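Local coordinates for ancillary protein 2 (Streptococcus pyogenes, PDB 4C0Z), which sits at the tip of the streptococcal pilus and can bind host-surface targets covalently through two reactive thioester bonds, its N-terminal thioester domain being the part present here, at the spermidine site and the interface of chains A and B. Coordinates in Å, arbitrary orientation; residue numbers count along the deposited sequence, not the author numbering. Chains: chain A/B, Ancillary protein 2.

Contact 1 is the thioester site of both chains, joined by one spermidine, and contact 2 is a polar patch of the A–B interface; the centres of their C-alpha atoms lie about 12 Å apart. B:Lys60 belongs to both: its backbone carbonyl faces the spermidine in contact 1, while its extended side chain carries the amine to chain A in contact 2. The ligand links the chains covalently through Gln204 of each, and the patch, with its two-fold twin, packs protein against protein beside it. Since Cpa is a monomer, this pairing may well be a product of the shared spermidine and of crystallisation.

Contact 1: the spermidine site. Residues chain A 55-58, 60, 62, 135, 204; chain B 55, 57-60, 62, 135, 204. With SPD (spermidine), chain C.
The thioester site of Cpa, where an internal Cys-Gln cross-link is attacked by amines, is seen here after reaction, in two copies face to face on a single spermidine. Each end nitrogen is bonded to a glutamine delta-carbon: A:Gln204 CD to SPD N10 and B:Gln204 CD to SPD N1, both at 1.4 Å, as expected of amides. The protein hides 348 of the 349 Å² of spermidine surface. The glutamine chains run extended beyond CG (chi2 174° and 173°). The cysteines are no longer bonded to them; A:Cys55 SG, held between backbone N and carbonyl carbon (chi1 65°), lies 3.3 Å from A:Gln204 OE1, at most a weak hydrogen bond, and touches methylene C9. Each amide nitrogen donates to the carbonyl of Asn57, SPD N10 to A:Asn57 O at 3.2 Å, approaching above the carbonyl plane rather than along a lone pair. The middle amine breaks the symmetry: SPD N6 donates to B:Lys60 O at 2.9 Å and also lies 3.0 Å from B:Leu58 O, a second hydrogen bond, so two chain B carbonyls could stabilise a positive charge there. Phe62 covers the chain in both copies, with SPD C7 over the face of A:Phe62, 3.7 Å from the ring centroid and offset toward the rim, and C4 placed likewise over B:Phe62. Trp135, from helix 123-138, brings CZ2 of its benzo ring to the methylene next to the amide, while Leu58 CD2 rests on one indole face in each chain. B:Thr59 CG2 also meets A:Trp135 CZ3, 3.3 Å away, the two side chains crossing obliquely.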
loop_
_atom_site.group_PDB
_atom_site.type_symbol
_atom_site.label_atom_id
_atom_site.label_comp_id
_atom_site.label_asym_id
_atom_site.label_seq_id
_atom_site.Cartn_x
_atom_site.Cartn_y
_atom_site.Cartn_z
ATOM N N CYS A 55 1.183 -6.239 -8.956
ATOM C CA CYS A 55 0.305 -6.426 -7.816
ATOM C C CYS A 55 -0.837 -5.435 -7.758
ATOM O O CYS A 55 -0.803 -4.394 -8.415
ATOM C CB CYS A 55 1.107 -6.418 -6.517
ATOM S SG CYS A 55 1.904 -4.840 -6.154
ATOM N N PHE A 56 -1.823 -5.750 -6.914
ATOM C CA PHE A 56 -2.938 -4.889 -6.538
ATOM C C PHE A 56 -3.312 -5.178 -5.090
ATOM O O PHE A 56 -2.793 -6.145 -4.539
ATOM C CB PHE A 56 -4.100 -4.920 -7.529
ATOM C CG PHE A 56 -4.861 -6.196 -7.746
ATOM C CD1 PHE A 56 -4.382 -7.169 -8.620
ATOM C CD2 PHE A 56 -6.134 -6.358 -7.214
ATOM C CE1 PHE A 56 -5.139 -8.307 -8.909
ATOM C CE2 PHE A 56 -6.891 -7.501 -7.501
ATOM C CZ PHE A 56 -6.393 -8.461 -8.353
ATOM N N ASN A 57 -4.166 -4.330 -4.457
ATOM C CA ASN A 57 -4.546 -4.331 -3.030
ATOM C C ASN A 57 -3.406 -3.681 -2.250
ATOM O O ASN A 57 -2.593 -4.366 -1.624
ATOM C CB ASN A 57 -4.869 -5.709 -2.462
ATOM C CG ASN A 57 -5.869 -6.513 -3.267
ATOM O OD1 ASN A 57 -5.541 -7.537 -3.848
ATOM N ND2 ASN A 57 -7.098 -6.097 -3.297
ATOM N N LEU A 58 -3.333 -2.344 -2.312
ATOM C CA LEU A 58 -2.282 -1.562 -1.663
ATOM C C LEU A 58 -2.177 -1.737 -0.159
ATOM O O LEU A 58 -1.113 -1.488 0.398
ATOM C CB LEU A 58 -2.428 -0.069 -2.005
ATOM C CG LEU A 58 -2.110 0.352 -3.425
ATOM C CD1 LEU A 58 -2.401 1.836 -3.606
ATOM C CD2 LEU A 58 -0.660 0.062 -3.753
ATOM N N LYS A 60 -2.484 -4.546 1.486
ATOM C CA LYS A 60 -2.019 -5.914 1.782
ATOM C C LYS A 60 -0.510 -6.027 1.614
ATOM O O LYS A 60 0.116 -5.049 1.229
ATOM C CB LYS A 60 -2.798 -6.969 0.971
ATOM C CG LYS A 60 -4.266 -6.984 1.398
ATOM C CD LYS A 60 -5.070 -7.950 0.584
ATOM C CE LYS A 60 -6.473 -8.005 1.141
ATOM N NZ LYS A 60 -7.159 -9.260 0.740
ATOM N N PHE A 62 3.232 -7.104 0.224
ATOM C CA PHE A 62 3.914 -7.412 -1.032
ATOM C C PHE A 62 4.255 -8.911 -1.020
ATOM O O PHE A 62 4.565 -9.429 0.047
ATOM C CB PHE A 62 5.271 -6.661 -1.099
ATOM C CG PHE A 62 5.246 -5.275 -1.704
ATOM C CD1 PHE A 62 5.007 -5.098 -3.060
ATOM C CD2 PHE A 62 5.527 -4.152 -0.922
ATOM C CE1 PHE A 62 4.984 -3.820 -3.619
ATOM C CE2 PHE A 62 5.529 -2.884 -1.485
ATOM C CZ PHE A 62 5.255 -2.728 -2.841
ATOM N N TRP A 135 -1.821 0.354 -10.505
ATOM C CA TRP A 135 -2.403 0.795 -9.225
ATOM C C TRP A 135 -3.434 1.888 -9.400
ATOM O O TRP A 135 -4.396 1.924 -8.636
ATOM C CB TRP A 135 -1.330 1.265 -8.239
ATOM C CG TRP A 135 -0.532 0.167 -7.620
ATOM C CD1 TRP A 135 -0.962 -1.086 -7.309
ATOM C CD2 TRP A 135 0.797 0.277 -7.095
ATOM N NE1 TRP A 135 0.035 -1.782 -6.686
ATOM C CE2 TRP A 135 1.129 -0.974 -6.542
ATOM C CE3 TRP A 135 1.750 1.305 -7.066
ATOM C CZ2 TRP A 135 2.370 -1.229 -5.973
ATOM C CZ3 TRP A 135 2.983 1.047 -6.514
ATOM C CH2 TRP A 135 3.278 -0.196 -5.950
ATOM N N GLN A 204 -1.041 -9.471 -1.290
ATOM C CA GLN A 204 -1.583 -8.881 -2.518
ATOM C C GLN A 204 -1.903 -9.914 -3.582
ATOM O O GLN A 204 -1.179 -10.913 -3.744
ATOM C CB GLN A 204 -0.571 -7.883 -3.116
ATOM C CG GLN A 204 -0.420 -6.629 -2.269
ATOM C CD GLN A 204 0.681 -5.742 -2.786
ATOM O OE1 GLN A 204 1.740 -6.222 -3.205
ATOM N N CYS B 55 0.469 3.960 10.112
ATOM C CA CYS B 55 1.406 4.017 8.986
ATOM C C CYS B 55 0.925 4.870 7.834
ATOM O O CYS B 55 -0.260 5.170 7.721
ATOM C CB CYS B 55 1.738 2.606 8.521
ATOM S SG CYS B 55 0.332 1.739 7.763
ATOM N N ASN B 57 2.441 5.742 3.417
ATOM C CA ASN B 57 3.229 5.254 2.247
ATOM C C ASN B 57 2.709 3.864 1.929
ATOM O O ASN B 57 3.334 2.875 2.278
ATOM C CB ASN B 57 4.762 5.247 2.456
ATOM C CG ASN B 57 5.345 6.549 2.942
ATOM O OD1 ASN B 57 5.850 6.653 4.050
ATOM N ND2 ASN B 57 5.318 7.558 2.126
ATOM N N LEU B 58 1.555 3.798 1.271
ATOM C CA LEU B 58 0.893 2.533 0.908
ATOM C C LEU B 58 1.721 1.604 0.030
ATOM O O LEU B 58 1.478 0.402 0.024
ATOM C CB LEU B 58 -0.485 2.791 0.250
ATOM C CG LEU B 58 -1.607 3.352 1.155
ATOM C CD1 LEU B 58 -2.824 3.700 0.329
ATOM C CD2 LEU B 58 -2.002 2.356 2.198
ATOM N N THR B 59 2.668 2.153 -0.752
ATOM C CA THR B 59 3.501 1.335 -1.644
ATOM C C THR B 59 4.773 0.814 -0.958
ATOM O O THR B 59 5.582 0.167 -1.616
ATOM C CB THR B 59 3.817 2.086 -2.950
ATOM O OG1 THR B 59 4.743 3.132 -2.644
ATOM C CG2 THR B 59 2.558 2.671 -3.623
ATOM N N LYS B 60 4.989 1.128 0.324
ATOM C CA LYS B 60 6.173 0.632 1.045
ATOM C C LYS B 60 5.777 -0.544 1.933
ATOM O O LYS B 60 4.604 -0.873 1.984
ATOM C CB LYS B 60 6.885 1.757 1.822
ATOM C CG LYS B 60 7.559 2.712 0.858
ATOM C CD LYS B 60 8.202 3.860 1.537
ATOM C CE LYS B 60 8.923 4.731 0.527
ATOM N NZ LYS B 60 9.999 5.526 1.188
ATOM N N PHE B 62 4.952 -2.811 5.284
ATOM C CA PHE B 62 4.423 -2.675 6.633
ATOM C C PHE B 62 5.581 -2.888 7.618
ATOM O O PHE B 62 6.440 -3.715 7.315
ATOM C CB PHE B 62 3.383 -3.804 6.927
ATOM C CG PHE B 62 1.945 -3.511 6.569
ATOM C CD1 PHE B 62 1.222 -2.537 7.255
ATOM C CD2 PHE B 62 1.303 -4.225 5.565
ATOM C CE1 PHE B 62 -0.114 -2.286 6.948
ATOM C CE2 PHE B 62 -0.041 -3.986 5.274
ATOM C CZ PHE B 62 -0.733 -2.995 5.952
ATOM N N TRP B 135 -4.952 7.138 6.063
ATOM C CA TRP B 135 -4.588 6.873 4.668
ATOM C C TRP B 135 -5.270 7.803 3.691
ATOM O O TRP B 135 -4.672 8.176 2.692
ATOM C CB TRP B 135 -4.857 5.418 4.292
ATOM C CG TRP B 135 -3.873 4.435 4.855
ATOM C CD1 TRP B 135 -2.552 4.654 5.139
ATOM C CD2 TRP B 135 -4.113 3.050 5.117
ATOM N NE1 TRP B 135 -1.961 3.480 5.559
ATOM C CE2 TRP B 135 -2.896 2.483 5.561
ATOM C CE3 TRP B 135 -5.240 2.220 4.995
ATOM C CZ2 TRP B 135 -2.763 1.128 5.864
ATOM C CZ3 TRP B 135 -5.130 0.892 5.397
ATOM C CH2 TRP B 135 -3.893 0.348 5.783
ATOM N N GLN B 204 7.418 1.638 5.570
ATOM C CA GLN B 204 6.504 2.748 5.852
ATOM C C GLN B 204 6.954 3.653 6.987
ATOM O O GLN B 204 7.499 3.194 7.992
ATOM C CB GLN B 204 5.098 2.222 6.181
ATOM C CG GLN B 204 4.432 1.539 4.983
ATOM C CD GLN B 204 3.129 0.899 5.385
ATOM O OE1 GLN B 204 3.007 0.288 6.446
HETATM N N1 SPD C . 2.287 0.724 4.331
HETATM C C2 SPD C . 0.922 0.229 4.459
HETATM C C3 SPD C . 0.597 -0.757 3.324
HETATM C C4 SPD C . 1.762 -1.677 3.004
HETATM C C5 SPD C . 1.374 -2.434 1.738
HETATM N N6 SPD C . 2.423 -2.374 0.734
HETATM C C7 SPD C . 2.125 -3.251 -0.432
HETATM C C8 SPD C . 1.676 -2.386 -1.655
HETATM C C9 SPD C . 1.325 -3.305 -2.865
HETATM N N10 SPD C . 0.433 -4.415 -2.510
#

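Contact 2: the interface of chains A and B. Residues chain A 34-37, 39, 156; chain B 60-61, 200-202.
A salt bridge, a water bridge and looser packing make up this patch of the two-fold A–B interface, where helix 151-157 and the loop around A:Leu35 of one chain meet two loop segments of the other. B:Lys60 and A:Asp156 reach tip to tip: the amine NZ donates to carboxylate OD2 at 2.8 Å, a salt bridge made on the syn lone pair. The lysine is extended beyond CG, and its NZ also donates to B:Lys201 O at 2.9 Å, in the carbonyl plane and on a lone pair, so an acceptor in its own chain helps to position the amine for its partner. B:Lys201 crosses A:Asp156 at about a right angle. The bend at chi2 (-72°) carries its methylenes across the carboxylate, B:Lys201 CD 3.3 Å from A:Asp156 OD1, while B:Lys201 NZ stays 4.4 Å from that oxygen, where opposite charges may still attract.

A water molecule adds a further polar link, bridging A:Pro34 O and B:Asp200 OD2 at 2.7 Å from each. The other carboxylate oxygen, B:Asp200 OD1, accepts from B:Thr202 N at 3.1 Å (157° at the hydrogen) from above the carboxylate plane, an Asx-turn-like bond likely to steady the loop. A:Leu35 crosses B:Asp200 obliquely, its methyl CD2 beside carboxylate OD1.

Packing is looser: the methyl A:Thr37 CG2 sits 3.9 Å from B:Thr202 CA. The patch and its twin may add to holding the spermidine-linked chains together, although Cpa itself is monomeric and this pairing may be confined to the crystal.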
loop_
_atom_site.group_PDB
_atom_site.type_symbol
_atom_site.label_atom_id
_atom_site.label_comp_id
_atom_site.label_asym_id
_atom_site.label_seq_id
_atom_site.Cartn_x
_atom_site.Cartn_y
_atom_site.Cartn_z
ATOM N N PRO A 34 19.022 -3.998 -1.066
ATOM C CA PRO A 34 17.851 -4.159 -0.199
ATOM C C PRO A 34 17.267 -2.824 0.307
ATOM O O PRO A 34 16.211 -2.825 0.932
ATOM C CB PRO A 34 18.381 -5.018 0.948
ATOM C CG PRO A 34 19.803 -4.702 1.025
ATOM C CD PRO A 34 20.266 -4.387 -0.368
ATOM N N LEU A 35 17.937 -1.700 0.006
ATOM C CA LEU A 35 17.506 -0.367 0.408
ATOM C C LEU A 35 16.728 0.359 -0.695
ATOM O O LEU A 35 16.214 1.445 -0.450
ATOM C CB LEU A 35 18.716 0.481 0.864
ATOM C CG LEU A 35 19.600 -0.085 1.967
ATOM C CD1 LEU A 35 20.713 0.889 2.275
ATOM C CD2 LEU A 35 18.795 -0.408 3.234
ATOM N N LYS A 36 16.623 -0.248 -1.888
ATOM C CA LYS A 36 15.915 0.332 -3.031
ATOM C C LYS A 36 14.497 -0.193 -3.107
ATOM O O LYS A 36 14.272 -1.396 -2.951
ATOM C CB LYS A 36 16.680 0.078 -4.338
ATOM C CG LYS A 36 17.897 0.975 -4.494
ATOM C CD LYS A 36 18.575 0.779 -5.837
ATOM C CE LYS A 36 19.773 1.681 -5.980
ATOM N NZ LYS A 36 20.426 1.521 -7.306
ATOM N N THR A 37 13.543 0.707 -3.341
ATOM C CA THR A 37 12.110 0.392 -3.422
ATOM C C THR A 37 11.687 -0.226 -4.780
ATOM O O THR A 37 10.531 -0.077 -5.186
ATOM C CB THR A 37 11.272 1.651 -3.100
ATOM O OG1 THR A 37 11.723 2.737 -3.929
ATOM C CG2 THR A 37 11.313 2.020 -1.628
ATOM N N HIS A 39 10.782 -3.415 -7.419
ATOM C CA HIS A 39 10.120 -4.716 -7.401
ATOM C C HIS A 39 10.192 -5.281 -8.778
ATOM O O HIS A 39 10.249 -4.528 -9.758
ATOM C CB HIS A 39 8.637 -4.618 -6.946
ATOM C CG HIS A 39 8.496 -4.050 -5.575
ATOM N ND1 HIS A 39 8.691 -4.830 -4.452
ATOM C CD2 HIS A 39 8.286 -2.769 -5.192
ATOM C CE1 HIS A 39 8.588 -4.008 -3.424
ATOM N NE2 HIS A 39 8.321 -2.761 -3.821
ATOM N N ASP A 156 14.707 8.296 -2.966
ATOM C CA ASP A 156 14.993 6.921 -2.530
ATOM C C ASP A 156 15.869 6.120 -3.497
ATOM O O ASP A 156 16.731 5.372 -3.038
ATOM C CB ASP A 156 13.704 6.144 -2.223
ATOM C CG ASP A 156 12.848 6.656 -1.062
ATOM O OD1 ASP A 156 13.314 7.559 -0.320
ATOM O OD2 ASP A 156 11.707 6.174 -0.913
ATOM N N LYS B 60 4.989 1.128 0.324
ATOM C CA LYS B 60 6.173 0.632 1.045
ATOM C C LYS B 60 5.777 -0.544 1.933
ATOM O O LYS B 60 4.604 -0.873 1.984
ATOM C CB LYS B 60 6.885 1.757 1.822
ATOM C CG LYS B 60 7.559 2.712 0.858
ATOM C CD LYS B 60 8.202 3.860 1.537
ATOM C CE LYS B 60 8.923 4.731 0.527
ATOM N NZ LYS B 60 9.999 5.526 1.188
ATOM N N HIS B 61 6.736 -1.187 2.604
ATOM C CA HIS B 61 6.463 -2.353 3.434
ATOM C C HIS B 61 5.896 -1.987 4.793
ATOM O O HIS B 61 6.366 -1.039 5.433
ATOM C CB HIS B 61 7.753 -3.186 3.652
ATOM C CG HIS B 61 8.147 -4.027 2.490
ATOM N ND1 HIS B 61 7.505 -5.229 2.210
ATOM C CD2 HIS B 61 9.099 -3.814 1.554
ATOM C CE1 HIS B 61 8.054 -5.683 1.092
ATOM N NE2 HIS B 61 9.043 -4.888 0.676
ATOM N N ASP B 200 15.142 2.665 7.163
ATOM C CA ASP B 200 15.107 1.851 5.971
ATOM C C ASP B 200 13.992 2.458 5.069
ATOM O O ASP B 200 12.820 2.384 5.417
ATOM C CB ASP B 200 14.775 0.388 6.382
ATOM C CG ASP B 200 14.843 -0.625 5.253
ATOM O OD1 ASP B 200 14.696 -0.217 4.064
ATOM O OD2 ASP B 200 15.087 -1.812 5.546
ATOM N N LYS B 201 14.365 3.011 3.906
ATOM C CA LYS B 201 13.458 3.656 2.953
ATOM C C LYS B 201 12.451 2.692 2.272
ATOM O O LYS B 201 11.488 3.130 1.641
ATOM C CB LYS B 201 14.249 4.469 1.907
ATOM C CG LYS B 201 14.975 5.699 2.475
ATOM C CD LYS B 201 14.006 6.801 2.852
ATOM C CE LYS B 201 14.646 8.052 3.387
ATOM N NZ LYS B 201 13.597 9.000 3.876
ATOM N N THR B 202 12.635 1.404 2.458
ATOM C CA THR B 202 11.770 0.356 1.917
ATOM C C THR B 202 10.506 0.170 2.818
ATOM O O THR B 202 9.522 -0.442 2.410
ATOM C CB THR B 202 12.711 -0.834 1.762
ATOM O OG1 THR B 202 13.011 -1.067 0.381
ATOM C CG2 THR B 202 12.294 -2.027 2.466
HETATM O O HOH W 1 15.762 -3.395 3.529
#